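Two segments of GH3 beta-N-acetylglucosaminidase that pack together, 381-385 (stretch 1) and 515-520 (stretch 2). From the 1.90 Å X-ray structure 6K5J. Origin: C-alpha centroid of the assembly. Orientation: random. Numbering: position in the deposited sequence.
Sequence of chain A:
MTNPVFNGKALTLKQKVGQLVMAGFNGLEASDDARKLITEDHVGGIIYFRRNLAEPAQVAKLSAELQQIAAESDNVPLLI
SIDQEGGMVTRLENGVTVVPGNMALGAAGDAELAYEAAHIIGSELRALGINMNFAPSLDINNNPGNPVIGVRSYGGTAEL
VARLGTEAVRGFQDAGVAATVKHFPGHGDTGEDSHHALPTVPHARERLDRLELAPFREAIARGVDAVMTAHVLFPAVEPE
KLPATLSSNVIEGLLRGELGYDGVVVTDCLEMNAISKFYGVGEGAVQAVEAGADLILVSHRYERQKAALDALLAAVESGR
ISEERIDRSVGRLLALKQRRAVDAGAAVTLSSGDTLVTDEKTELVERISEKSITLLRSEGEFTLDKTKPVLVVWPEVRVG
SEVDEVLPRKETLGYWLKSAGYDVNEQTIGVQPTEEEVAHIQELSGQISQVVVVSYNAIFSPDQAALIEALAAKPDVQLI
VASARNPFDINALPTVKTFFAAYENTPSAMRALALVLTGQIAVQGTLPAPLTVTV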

# COMPACT_ATOMS: atom_id res chain seq x y z
N GLU A 381 -35.70 2.49 -1.95
CA GLU A 381 -35.19 1.20 -2.39
C GLU A 381 -34.21 1.37 -3.54
O GLU A 381 -34.37 2.25 -4.39
CB GLU A 381 -36.35 0.28 -2.80
CG GLU A 381 -36.03 -1.21 -2.59
CD GLU A 381 -35.16 -1.46 -1.36
OE1 GLU A 381 -35.71 -1.52 -0.23
OE2 GLU A 381 -33.91 -1.57 -1.52
N PHE A 382 -33.17 0.54 -3.54
CA PHE A 382 -32.16 0.57 -4.58
C PHE A 382 -31.90 -0.78 -5.23
O PHE A 382 -31.18 -0.83 -6.22
CB PHE A 382 -30.83 1.08 -4.01
CG PHE A 382 -30.33 0.27 -2.85
CD1 PHE A 382 -29.71 -0.96 -3.05
CD2 PHE A 382 -30.51 0.71 -1.55
CE1 PHE A 382 -29.27 -1.72 -1.99
CE2 PHE A 382 -30.08 -0.04 -0.48
CZ PHE A 382 -29.45 -1.26 -0.70
N THR A 383 -32.44 -1.87 -4.69
CA THR A 383 -32.02 -3.19 -5.16
C THR A 383 -32.41 -3.40 -6.61
O THR A 383 -33.48 -2.97 -7.06
CB THR A 383 -32.62 -4.28 -4.27
OG1 THR A 383 -34.02 -4.04 -4.10
CG2 THR A 383 -31.94 -4.28 -2.91
N LEU A 384 -31.53 -4.06 -7.36
CA LEU A 384 -31.73 -4.25 -8.79
C LEU A 384 -32.94 -5.14 -9.07
O LEU A 384 -33.23 -6.07 -8.32
CB LEU A 384 -30.48 -4.87 -9.41
CG LEU A 384 -29.19 -4.04 -9.36
CD1 LEU A 384 -28.01 -4.88 -9.82
CD2 LEU A 384 -29.32 -2.79 -10.20
N ASP A 385 -33.64 -4.84 -10.16
CA ASP A 385 -34.75 -5.67 -10.64
C ASP A 385 -34.17 -6.72 -11.60
O ASP A 385 -33.74 -6.39 -12.70
CB ASP A 385 -35.80 -4.79 -11.32
CG ASP A 385 -37.01 -5.57 -11.82
OD1 ASP A 385 -36.97 -6.82 -11.90
OD2 ASP A 385 -38.02 -4.92 -12.15
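Stretch 2 515-520: LVLTGQ

Stretch 2 brings the last turn of a helix, and the loop that follows it, against segment 381-385, which forms no regular helix or strand; its backbone is extended except at Phe382 (phi/psi -128/-10). The two backbones come nearest at Thr383 and Leu517, whose CA atoms lie 5.0 Å apart, and 267 Å² of surface is buried in total.

Leu515 is still helical and makes no contact with stretch 1; its carbonyl is engaged within its own stretch, where Leu515 O accepts a hydrogen bond from Gln520 N at 2.8 Å. Val516, buried and with chi1 in t, is the first residue to touch. Its carbonyl oxygen lies at the edge of the Phe382 ring, near the ring plane, with Val516 O 3.7 Å from Phe382 CE1, while Val516 CG1 packs 4.1 Å from the same CE1 atom. Val516 O also receives Gly519 N at 3.0 Å, a bond that helps close the helix end.

Leu517, the last helical residue, provides the central link. Leu384 N donates a nearly straight hydrogen bond to Leu517 O (2.8 Å, 165° at the hydrogen), and Thr383 CA approaches the same Leu517 O at 3.2 Å in a CA-H...O contact. One carbonyl at the end of the helix thus meets two consecutive residues of stretch 1. Beside it, Leu384 CD1 rests 4.1 Å from Leu517 CB.

Thr518 leaves helical phi/psi, and its CB points away from stretch 1, although its CG2 still comes within 4.4 Å of Leu384 CD1. A water joins the two backbones here, donating to Leu384 O at 2.5 Å and weakly to Thr518 O at 3.3 Å. Gly519 adopts a positive phi of 73°, and Thr383 CG2 lies 3.7 Å from Gly519 N. Gln520 turns clear of stretch 1, its NE2 donating to Thr518 OG1 at 2.7 Å.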

# COMPACT_ATOMS: atom_id res chain seq x y z
N LEU A 515 -23.82 -8.67 -4.01
CA LEU A 515 -24.78 -9.23 -3.07
C LEU A 515 -25.63 -8.13 -2.42
O LEU A 515 -26.81 -8.34 -2.13
CB LEU A 515 -24.06 -10.05 -2.00
CG LEU A 515 -23.33 -11.31 -2.49
CD1 LEU A 515 -22.41 -11.85 -1.41
CD2 LEU A 515 -24.31 -12.39 -2.93
N VAL A 516 -25.03 -6.97 -2.15
CA VAL A 516 -25.80 -5.86 -1.59
C VAL A 516 -26.83 -5.36 -2.61
O VAL A 516 -28.02 -5.21 -2.30
CB VAL A 516 -24.86 -4.73 -1.15
CG1 VAL A 516 -25.66 -3.42 -0.92
CG2 VAL A 516 -24.11 -5.12 0.11
N LEU A 517 -26.37 -5.09 -3.84
CA LEU A 517 -27.22 -4.51 -4.87
C LEU A 517 -28.37 -5.43 -5.27
O LEU A 517 -29.40 -4.94 -5.75
CB LEU A 517 -26.38 -4.17 -6.11
CG LEU A 517 -25.28 -3.13 -5.93
CD1 LEU A 517 -24.51 -2.90 -7.23
CD2 LEU A 517 -25.89 -1.83 -5.41
N THR A 518 -28.22 -6.74 -5.09
CA THR A 518 -29.28 -7.68 -5.40
C THR A 518 -30.09 -8.07 -4.16
O THR A 518 -30.90 -9.01 -4.23
CB THR A 518 -28.69 -8.94 -6.07
OG1 THR A 518 -27.73 -9.55 -5.20
CG2 THR A 518 -28.00 -8.56 -7.37
N GLY A 519 -29.89 -7.41 -3.03
CA GLY A 519 -30.70 -7.70 -1.86
C GLY A 519 -30.39 -9.00 -1.16
O GLY A 519 -31.19 -9.47 -0.34
N GLN A 520 -29.25 -9.62 -1.45
CA GLN A 520 -28.92 -10.88 -0.79
C GLN A 520 -28.31 -10.67 0.59
O GLN A 520 -28.53 -11.49 1.49
CB GLN A 520 -27.97 -11.69 -1.68
CG GLN A 520 -28.67 -12.15 -2.97
CD GLN A 520 -27.74 -12.87 -3.91
OE1 GLN A 520 -27.42 -14.04 -3.69
NE2 GLN A 520 -27.31 -12.19 -4.98
O HOH W 1 -32.21 -7.86 -6.98